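Local coordinates for protein leucine--tRNA ligase (Agrobacterium radiobacter, PDB 5AH5) that probably joins L-leucine to its cognate tRNA at the expense of ATP, as an aminoacyl-tRNA synthetase, at residues His5-Asp9 with Val587-Ala592; Phe80-Ala84 with Gly174-Gly178; Tyr560-Asn566 with Tyr605-Trp611. All coordinates share one frame. Where two conformers were deposited one is given. Residues are numbered along the deposited sequence.

Contact 1 of 3, residues His5-Asp9 with Val587-Ala592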
loop_
_atom_site.group_PDB
_atom_site.type_symbol
_atom_site.label_atom_id
_atom_site.label_comp_id
_atom_site.label_asym_id
_atom_site.label_seq_id
_atom_site.Cartn_x
_atom_site.Cartn_y
_atom_site.Cartn_z
ATOM N N HIS B 5 22.970 1.266 -24.955
ATOM C CA HIS B 5 21.633 1.445 -24.355
ATOM C C HIS B 5 20.847 2.656 -24.940
ATOM O O HIS B 5 19.641 2.612 -24.990
ATOM C CB HIS B 5 21.764 1.575 -22.800
ATOM C CG HIS B 5 22.664 2.686 -22.356
ATOM N ND1 HIS B 5 23.985 2.493 -22.004
ATOM C CD2 HIS B 5 22.437 4.014 -22.234
ATOM C CE1 HIS B 5 24.528 3.647 -21.658
ATOM N NE2 HIS B 5 23.613 4.594 -21.808
ATOM N N ARG B 6 21.562 3.708 -25.351
ATOM C CA ARG B 6 20.964 4.952 -25.853
ATOM C C ARG B 6 20.226 4.750 -27.185
ATOM O O ARG B 6 19.400 5.557 -27.529
ATOM C CB ARG B 6 22.007 6.051 -26.019
ATOM C CG ARG B 6 22.578 6.650 -24.738
ATOM C CD ARG B 6 23.704 7.639 -25.081
ATOM N NE ARG B 6 24.523 8.073 -23.942
ATOM C CZ ARG B 6 25.536 7.378 -23.404
ATOM N NH1 ARG B 6 25.882 6.173 -23.860
ATOM N NH2 ARG B 6 26.209 7.884 -22.373
ATOM N N SER B 7 20.535 3.708 -27.947
ATOM C CA SER B 7 19.667 3.342 -29.051
ATOM C C SER B 7 18.991 2.013 -28.823
ATOM O O SER B 7 17.869 1.842 -29.282
ATOM C CB SER B 7 20.424 3.374 -30.386
ATOM O OG SER B 7 21.624 2.652 -30.313
ATOM N N ARG B 8 19.625 1.077 -28.098
ATOM C CA ARG B 8 19.113 -0.294 -28.079
ATOM C C ARG B 8 17.970 -0.485 -27.137
ATOM O O ARG B 8 17.078 -1.292 -27.427
ATOM C CB ARG B 8 20.245 -1.329 -27.850
ATOM C CG ARG B 8 21.262 -1.393 -29.019
ATOM C CD ARG B 8 20.685 -1.712 -30.408
ATOM N NE ARG B 8 20.337 -3.117 -30.508
ATOM C CZ ARG B 8 19.781 -3.736 -31.567
ATOM N NH1 ARG B 8 19.446 -3.107 -32.657
ATOM N NH2 ARG B 8 19.539 -5.052 -31.510
ATOM N N ASP B 9 17.967 0.219 -26.009
ATOM C CA ASP B 9 16.824 0.137 -25.070
ATOM C C ASP B 9 15.528 0.429 -25.829
ATOM O O ASP B 9 14.540 -0.340 -25.752
ATOM C CB ASP B 9 16.969 1.125 -23.872
ATOM C CG ASP B 9 18.011 0.676 -22.843
ATOM O OD1 ASP B 9 18.623 -0.397 -23.013
ATOM O OD2 ASP B 9 18.263 1.395 -21.871
ATOM N N VAL B 587 19.534 7.096 -16.421
ATOM C CA VAL B 587 19.184 6.160 -17.490
ATOM C C VAL B 587 19.998 6.445 -18.736
ATOM O O VAL B 587 20.479 5.517 -19.399
ATOM C CB VAL B 587 17.671 6.216 -17.761
ATOM C CG1 VAL B 587 17.289 5.483 -19.028
ATOM C CG2 VAL B 587 16.929 5.671 -16.569
ATOM N N GLN B 588 20.206 7.730 -19.029
ATOM C CA GLN B 588 21.019 8.140 -20.143
ATOM C C GLN B 588 22.495 7.739 -19.973
ATOM O O GLN B 588 23.195 7.419 -20.959
ATOM C CB GLN B 588 20.924 9.678 -20.313
ATOM C CG GLN B 588 21.540 10.239 -21.578
ATOM C CD GLN B 588 20.762 9.852 -22.840
ATOM O OE1 GLN B 588 19.593 9.417 -22.763
ATOM N NE2 GLN B 588 21.415 9.986 -24.012
ATOM N N GLU B 589 23.009 7.842 -18.762
ATOM C CA GLU B 589 24.413 7.453 -18.531
ATOM C C GLU B 589 24.631 5.919 -18.521
ATOM O O GLU B 589 25.594 5.441 -19.082
ATOM C CB GLU B 589 24.944 8.062 -17.237
ATOM C CG GLU B 589 26.313 7.549 -16.829
ATOM C CD GLU B 589 26.973 8.406 -15.746
ATOM O OE1 GLU B 589 26.257 9.153 -15.036
ATOM O OE2 GLU B 589 28.217 8.319 -15.584
ATOM N N PHE B 590 23.724 5.170 -17.921
ATOM C CA PHE B 590 23.947 3.737 -17.618
ATOM C C PHE B 590 23.038 2.748 -18.327
ATOM O O PHE B 590 23.315 1.546 -18.345
ATOM C CB PHE B 590 23.740 3.536 -16.119
ATOM C CG PHE B 590 24.766 4.233 -15.286
ATOM C CD1 PHE B 590 26.085 3.845 -15.357
ATOM C CD2 PHE B 590 24.416 5.249 -14.424
ATOM C CE1 PHE B 590 27.069 4.482 -14.590
ATOM C CE2 PHE B 590 25.375 5.879 -13.663
ATOM C CZ PHE B 590 26.707 5.497 -13.746
ATOM N N GLY B 591 21.930 3.238 -18.845
ATOM C CA GLY B 591 20.892 2.436 -19.413
ATOM C C GLY B 591 19.842 2.077 -18.376
ATOM O O GLY B 591 20.094 2.062 -17.161
ATOM N N ALA B 592 18.661 1.739 -18.861
ATOM C CA ALA B 592 17.585 1.325 -17.949
ATOM C C ALA B 592 17.891 0.082 -17.048
ATOM O O ALA B 592 17.456 -0.019 -15.891
ATOM C CB ALA B 592 16.350 1.024 -18.767
#
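H5, in the first turn of helix 5-19, points its side chain at the C-terminal end of helix 583-590 and buries the most surface here. Its NE2 donates a hydrogen bond to the carbonyl O of Q588 (3.0 Å), an acceptor in the last turn of that helix. The imidazole also lies over the backbone beyond: CA of G591 sits 3.8 Å from the centroid of the H5 ring, 28° off its normal, a CH-pi contact. G591 has phi 92°, and a CB there would run into CB of H5, so the lack of a side chain lets the ring come close. The side chains of R6 and Q588 meet at 3.4 Å between CD of R6 and NE2 of Q588, and one face of the R6 guanidinium lies against the Q588 carbonyl without a hydrogen bond. One turn on from H5, OD2 of D9 accepts a hydrogen bond from the backbone N of A592 at 3.1 Å, while its OD1 is hydrogen-bonded to OH of Y3. The start of helix 5-19 thus packs on the break at G591, the N-cap position of helix 592-601, and D9 caps an amide in the first turn of that helix.

Contact 2 of 3, residues Phe80-Ala84 with Gly174-Gly178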
loop_
_atom_site.group_PDB
_atom_site.type_symbol
_atom_site.label_atom_id
_atom_site.label_comp_id
_atom_site.label_asym_id
_atom_site.label_seq_id
_atom_site.Cartn_x
_atom_site.Cartn_y
_atom_site.Cartn_z
ATOM N N PHE B 80 -6.092 14.569 -9.577
ATOM C CA PHE B 80 -6.918 15.573 -8.953
ATOM C C PHE B 80 -6.462 15.847 -7.499
ATOM O O PHE B 80 -5.658 15.096 -6.900
ATOM C CB PHE B 80 -8.400 15.131 -8.894
ATOM C CG PHE B 80 -9.310 15.662 -10.048
ATOM C CD1 PHE B 80 -9.137 16.908 -10.644
ATOM C CD2 PHE B 80 -10.418 14.916 -10.430
ATOM C CE1 PHE B 80 -9.991 17.363 -11.651
ATOM C CE2 PHE B 80 -11.302 15.390 -11.390
ATOM C CZ PHE B 80 -11.094 16.596 -12.012
ATOM N N GLY B 81 -6.981 16.948 -6.973
ATOM C CA GLY B 81 -6.792 17.354 -5.620
ATOM C C GLY B 81 -5.484 18.036 -5.343
ATOM O O GLY B 81 -4.768 18.460 -6.227
ATOM N N LEU B 82 -5.147 18.064 -4.072
ATOM C CA LEU B 82 -4.137 18.947 -3.580
ATOM C C LEU B 82 -2.808 18.825 -4.208
ATOM O O LEU B 82 -2.223 19.851 -4.522
ATOM C CB LEU B 82 -4.054 18.857 -2.078
ATOM C CG LEU B 82 -5.310 19.225 -1.350
ATOM C CD1 LEU B 82 -5.015 19.172 0.144
ATOM C CD2 LEU B 82 -5.766 20.636 -1.735
ATOM N N PRO B 83 -2.319 17.566 -4.483
ATOM C CA PRO B 83 -0.962 17.506 -4.950
ATOM C C PRO B 83 -0.687 18.070 -6.303
ATOM O O PRO B 83 0.293 18.845 -6.491
ATOM C CB PRO B 83 -0.589 15.998 -4.838
ATOM C CG PRO B 83 -1.473 15.491 -3.772
ATOM C CD PRO B 83 -2.770 16.266 -3.952
ATOM N N ALA B 84 -1.483 17.662 -7.288
ATOM C CA ALA B 84 -1.393 18.308 -8.591
ATOM C C ALA B 84 -1.671 19.821 -8.456
ATOM O O ALA B 84 -1.000 20.620 -9.088
ATOM C CB ALA B 84 -2.424 17.726 -9.568
ATOM N N GLY B 174 -1.753 19.871 8.690
ATOM C CA GLY B 174 -2.344 19.494 7.419
ATOM C C GLY B 174 -1.380 18.655 6.588
ATOM O O GLY B 174 -0.187 18.965 6.509
ATOM N N TRP B 175 -1.943 17.607 5.988
ATOM C CA TRP B 175 -1.236 16.646 5.143
ATOM C C TRP B 175 -0.173 17.236 4.210
ATOM O O TRP B 175 0.949 16.715 4.055
ATOM C CB TRP B 175 -2.351 15.929 4.323
ATOM C CG TRP B 175 -1.915 14.976 3.345
ATOM C CD1 TRP B 175 -0.959 13.991 3.512
ATOM C CD2 TRP B 175 -2.418 14.833 2.020
ATOM N NE1 TRP B 175 -0.829 13.266 2.350
ATOM C CE2 TRP B 175 -1.718 13.752 1.421
ATOM C CE3 TRP B 175 -3.404 15.491 1.286
ATOM C CZ2 TRP B 175 -1.960 13.347 0.118
ATOM C CZ3 TRP B 175 -3.646 15.097 -0.001
ATOM C CH2 TRP B 175 -2.936 14.033 -0.581
ATOM N N ARG B 176 -0.522 18.320 3.547
ATOM C CA ARG B 176 0.381 18.910 2.578
ATOM C C ARG B 176 0.986 20.236 3.084
ATOM O O ARG B 176 2.086 20.570 2.698
ATOM C CB ARG B 176 -0.344 19.192 1.247
ATOM C CG ARG B 176 -1.040 18.002 0.615
ATOM C CD ARG B 176 -0.075 16.916 0.182
ATOM N NE ARG B 176 0.812 17.336 -0.909
ATOM C CZ ARG B 176 1.513 16.477 -1.646
ATOM N NH1 ARG B 176 1.457 15.157 -1.382
ATOM N NH2 ARG B 176 2.300 16.914 -2.640
ATOM N N SER B 177 0.223 21.028 3.830
ATOM C CA SER B 177 0.685 22.366 4.207
ATOM C C SER B 177 1.729 22.330 5.351
ATOM O O SER B 177 2.638 23.156 5.392
ATOM C CB SER B 177 -0.499 23.170 4.678
ATOM O OG SER B 177 -1.110 22.573 5.793
ATOM N N GLY B 178 1.552 21.372 6.256
ATOM C CA GLY B 178 2.328 21.320 7.475
ATOM C C GLY B 178 1.873 22.414 8.449
ATOM O O GLY B 178 2.550 22.633 9.432
HETATM O O HOH W 1 1.980 19.421 -4.509
#
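The loop 174-178 leaves strand 173-174 at G174, whose carbonyl O accepts a hydrogen bond from the backbone N of G178 at 3.0 Å and so closes a five-residue turn. Two residues of that turn, W175 and R176, make the whole contact with the start of helix 82-91. W175 comes first: its indole meets apolar carbons, with CH2 of W175 3.8 Å from CG of P83 and CE3 of W175 4.2 Å from CD1 of L82. R176 follows with a folded side chain, chi1 to chi3 all m, which brings the guanidinium over P83. Its CG lies 4.1 Å from CB of L82, and one face of the guanidinium covers P83, where NH2 of R176 is 3.7 Å from CB of P83. The polar link is indirect: water 1 donates to O of P83 at 2.7 Å and accepts from NH2 of R176 at 3.1 Å. The nearest atoms of the R176 side chain and the bound leucyl-sulfamoyl adenosine are about 6 Å apart, which places the contact beside the active site. S177 then turns back to D157 through OG. Helix 489-492 touches W175 through T489 and F80, just before helix 82-91, through D492, and F490 meets the W175 ring; R421, in the loop after strand 415-419, touches L82.

Contact 3 of 3, residues Tyr560-Asn566 with Tyr605-Trp611. With LSS (5'-O-(L-leucylsulfamoyl)adenosine), chain I.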
loop_
_atom_site.group_PDB
_atom_site.type_symbol
_atom_site.label_atom_id
_atom_site.label_comp_id
_atom_site.label_asym_id
_atom_site.label_seq_id
_atom_site.Cartn_x
_atom_site.Cartn_y
_atom_site.Cartn_z
ATOM N N TYR B 560 3.026 -5.277 -0.467
ATOM C CA TYR B 560 4.412 -5.072 -0.255
ATOM C C TYR B 560 4.727 -3.561 -0.203
ATOM O O TYR B 560 4.382 -2.789 -1.121
ATOM C CB TYR B 560 5.123 -5.684 -1.426
ATOM C CG TYR B 560 5.059 -7.214 -1.434
ATOM C CD1 TYR B 560 5.847 -7.990 -0.554
ATOM C CD2 TYR B 560 4.203 -7.872 -2.279
ATOM C CE1 TYR B 560 5.789 -9.381 -0.575
ATOM C CE2 TYR B 560 4.113 -9.264 -2.298
ATOM C CZ TYR B 560 4.931 -10.016 -1.469
ATOM O OH TYR B 560 4.838 -11.387 -1.542
ATOM N N ASN B 561 5.426 -3.152 0.840
ATOM C CA ASN B 561 5.833 -1.780 1.052
ATOM C C ASN B 561 7.295 -1.540 0.694
ATOM O O ASN B 561 8.173 -1.813 1.533
ATOM C CB ASN B 561 5.644 -1.406 2.537
ATOM C CG ASN B 561 4.216 -1.456 3.001
ATOM O OD1 ASN B 561 3.964 -1.970 4.052
ATOM N ND2 ASN B 561 3.280 -0.849 2.270
ATOM N N GLN B 562 7.600 -1.103 -0.529
ATOM C CA GLN B 562 8.970 -0.772 -0.881
ATOM C C GLN B 562 9.568 0.260 0.102
ATOM O O GLN B 562 8.879 1.178 0.576
ATOM C CB GLN B 562 9.174 -0.321 -2.326
ATOM C CG GLN B 562 8.868 1.189 -2.642
ATOM C CD GLN B 562 7.459 1.571 -2.350
ATOM O OE1 GLN B 562 6.600 0.709 -2.206
ATOM N NE2 GLN B 562 7.196 2.883 -2.246
ATOM N N GLY B 563 10.863 0.111 0.355
ATOM C CA GLY B 563 11.608 1.082 1.137
ATOM C C GLY B 563 11.788 2.426 0.458
ATOM O O GLY B 563 11.832 2.529 -0.790
ATOM N N MET B 564 11.940 3.440 1.296
ATOM C CA MET B 564 12.359 4.777 0.914
ATOM C C MET B 564 13.622 4.845 0.045
ATOM O O MET B 564 14.629 4.130 0.301
ATOM C CB MET B 564 12.614 5.506 2.230
ATOM C CG MET B 564 12.863 6.989 2.107
ATOM S SD MET B 564 11.501 7.871 1.328
ATOM C CE MET B 564 10.110 6.898 1.863
ATOM N N VAL B 565 13.593 5.671 -1.007
ATOM C CA VAL B 565 14.818 6.066 -1.604
ATOM C C VAL B 565 15.155 7.489 -1.160
ATOM O O VAL B 565 14.337 8.457 -1.420
ATOM C CB VAL B 565 14.822 5.982 -3.095
ATOM C CG1 VAL B 565 16.222 6.230 -3.608
ATOM C CG2 VAL B 565 14.319 4.636 -3.564
ATOM N N ASN B 566 16.353 7.633 -0.579
ATOM C CA ASN B 566 16.845 8.869 0.035
ATOM C C ASN B 566 18.006 9.325 -0.785
ATOM O O ASN B 566 18.366 8.689 -1.816
ATOM C CB ASN B 566 17.316 8.626 1.474
ATOM C CG ASN B 566 16.202 8.246 2.408
ATOM O OD1 ASN B 566 15.154 8.910 2.480
ATOM N ND2 ASN B 566 16.438 7.197 3.182
ATOM N N TYR B 605 13.838 -5.436 -0.351
ATOM C CA TYR B 605 12.821 -4.639 -1.015
ATOM C C TYR B 605 12.219 -3.583 -0.085
ATOM O O TYR B 605 11.903 -2.472 -0.515
ATOM C CB TYR B 605 11.709 -5.509 -1.643
ATOM C CG TYR B 605 10.712 -5.952 -0.656
ATOM C CD1 TYR B 605 10.880 -7.144 0.051
ATOM C CD2 TYR B 605 9.587 -5.229 -0.405
ATOM C CE1 TYR B 605 9.922 -7.570 0.978
ATOM C CE2 TYR B 605 8.647 -5.645 0.540
ATOM C CZ TYR B 605 8.841 -6.797 1.239
ATOM O OH TYR B 605 7.897 -7.192 2.181
ATOM N N ASN B 606 12.019 -3.941 1.179
ATOM C CA ASN B 606 11.400 -3.061 2.136
ATOM C C ASN B 606 12.359 -2.196 2.959
ATOM O O ASN B 606 11.884 -1.476 3.809
ATOM C CB ASN B 606 10.476 -3.828 3.050
ATOM C CG ASN B 606 11.215 -4.932 3.847
ATOM O OD1 ASN B 606 12.383 -5.147 3.691
ATOM N ND2 ASN B 606 10.496 -5.608 4.672
ATOM N N ALA B 607 13.656 -2.175 2.639
ATOM C CA ALA B 607 14.590 -1.341 3.364
ATOM C C ALA B 607 15.027 -0.125 2.560
ATOM O O ALA B 607 15.056 -0.181 1.320
ATOM C CB ALA B 607 15.833 -2.144 3.754
ATOM N N PRO B 608 15.503 0.926 3.262
ATOM C CA PRO B 608 15.933 2.208 2.599
ATOM C C PRO B 608 17.149 2.075 1.758
ATOM O O PRO B 608 17.982 1.250 2.061
ATOM C CB PRO B 608 16.228 3.176 3.775
ATOM C CG PRO B 608 15.685 2.494 5.021
ATOM C CD PRO B 608 15.394 1.040 4.742
ATOM N N ILE B 609 17.208 2.821 0.657
ATOM C CA ILE B 609 18.385 2.979 -0.157
ATOM C C ILE B 609 18.839 4.422 -0.057
ATOM O O ILE B 609 18.000 5.362 -0.246
ATOM C CB ILE B 609 18.131 2.638 -1.627
ATOM C CG1 ILE B 609 17.928 1.143 -1.808
ATOM C CG2 ILE B 609 19.274 3.077 -2.517
ATOM C CD1 ILE B 609 17.556 0.666 -3.190
ATOM N N ASN B 610 20.143 4.618 0.173
ATOM C CA ASN B 610 20.778 5.920 0.018
ATOM C C ASN B 610 21.310 6.050 -1.361
ATOM O O ASN B 610 22.323 5.467 -1.677
ATOM C CB ASN B 610 21.829 6.170 1.114
ATOM C CG ASN B 610 21.184 6.228 2.507
ATOM O OD1 ASN B 610 19.982 6.401 2.649
ATOM N ND2 ASN B 610 21.952 5.959 3.506
ATOM N N TRP B 611 20.623 6.844 -2.213
ATOM C CA TRP B 611 20.900 6.805 -3.626
ATOM C C TRP B 611 22.183 7.560 -3.937
ATOM O O TRP B 611 22.342 8.679 -3.473
ATOM C CB TRP B 611 19.739 7.410 -4.461
ATOM C CG TRP B 611 20.127 7.611 -5.861
ATOM C CD1 TRP B 611 20.739 8.689 -6.369
ATOM C CD2 TRP B 611 19.980 6.680 -6.944
ATOM N NE1 TRP B 611 21.006 8.490 -7.714
ATOM C CE2 TRP B 611 20.524 7.266 -8.075
ATOM C CE3 TRP B 611 19.411 5.428 -7.060
ATOM C CZ2 TRP B 611 20.565 6.627 -9.272
ATOM C CZ3 TRP B 611 19.433 4.804 -8.267
ATOM C CH2 TRP B 611 20.009 5.377 -9.343
HETATM C C1 LSS I . 0.826 8.579 -4.192
HETATM N N1 LSS I . 11.088 5.973 -2.258
HETATM O O1 LSS I . 1.289 8.370 -3.093
HETATM S S1 LSS I . 2.995 9.335 -5.084
HETATM C C2 LSS I . 10.286 4.922 -2.413
HETATM N N2 LSS I . 1.535 9.044 -5.204
HETATM O O2 LSS I . 5.403 5.292 -1.773
HETATM N N3 LSS I . 9.021 5.023 -2.877
HETATM O O3 LSS I . 3.839 3.836 -3.516
HETATM C C4 LSS I . 8.553 6.251 -3.207
HETATM N N4 LSS I . -1.141 8.945 -5.688
HETATM O O4 LSS I . 5.713 5.927 -5.248
HETATM C C5 LSS I . 9.314 7.392 -2.984
HETATM O O5 LSS I . 3.744 7.959 -4.777
HETATM C C6 LSS I . 10.594 7.244 -2.478
HETATM N N6 LSS I . 11.364 8.351 -2.317
HETATM C C7 LSS I . -2.485 6.468 -4.363
HETATM N N7 LSS I . 8.569 8.465 -3.354
HETATM C C8 LSS I . 7.347 8.013 -3.747
HETATM C C9 LSS I . -1.008 6.864 -4.292
HETATM N N9 LSS I . 7.364 6.655 -3.680
HETATM C CA LSS I . -0.641 8.354 -4.419
HETATM C C10 LSS I . -3.196 6.975 -3.100
HETATM C C11 LSS I . -2.564 4.914 -4.575
HETATM O O1A LSS I . 3.479 10.235 -4.027
HETATM C C21 LSS I . 6.275 5.740 -3.959
HETATM C C22 LSS I . 5.144 5.904 -3.004
HETATM C C23 LSS I . 3.973 5.264 -3.753
HETATM C C24 LSS I . 4.341 5.590 -5.185
HETATM C C25 LSS I . 3.669 6.869 -5.691
HETATM O O2A LSS I . 3.578 9.738 -6.346
HETATM O O HOH W 2 9.293 -0.485 3.647
HETATM O O HOH W 3 6.257 -5.143 2.742
#
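Four backbone hydrogen bonds tie the segments together: G563 N to Y605 O (2.9 Å), I609 N to M564 O (2.9 Å), N566 N to I609 O (2.8 Å) and W611 N to N566 O (2.9 Å). The last three form a short parallel ladder, V565 paired with I609 and N566 with N610. Ahead of it, water 2 bridges the carbonyls N561 O and N606 O, and water 3 links N561 N to Y605 OH. G563 fits where a CB would clash with A607 O. Packing completes the contact: the edge of the Y560 ring meets the face of Y605 in an offset edge-to-face pair, centroids 5.5 Å apart, and CG1 of V565 touches CB of W611 at 3.8 Å. V565 and I609 share the face toward R52 of helix 48-66. V565 N and O point to the other edge of the strand, where V565 N donates to N1 of the ligand adenine (2.8 Å) and V565 O accepts from its N6 (3.1 Å); Q562 NE2 donates to its N3 (2.9 Å). The same two peptide groups therefore serve both partners: M564 O and N566 N face I609, while V565 N and O hold the adenine edge through backbone alone.

Overall arrangement
All three contacts are partly buried, but contact 1 is peripheral, its centre about 30 Å from the centre of the chain, whereas the centres of contacts 2 and 3 lie further in, at about 19 and 14 Å, near the bound leucyl-adenylate analogue. Contacts 1 and 3 interleave along the sequence: strand 565-566 is followed by helix 583-590, and helix 592-601 leads on to strand 609-610; their nearest atoms are about 7 Å apart. Contact 2 belongs to an earlier part of the chain, its centre about 23 Å from that of contact 3. Chemistry differs with place: side chain to backbone at the helix ends of contact 1, apolar and water-mediated in contact 2, main-chain pairing in contact 3.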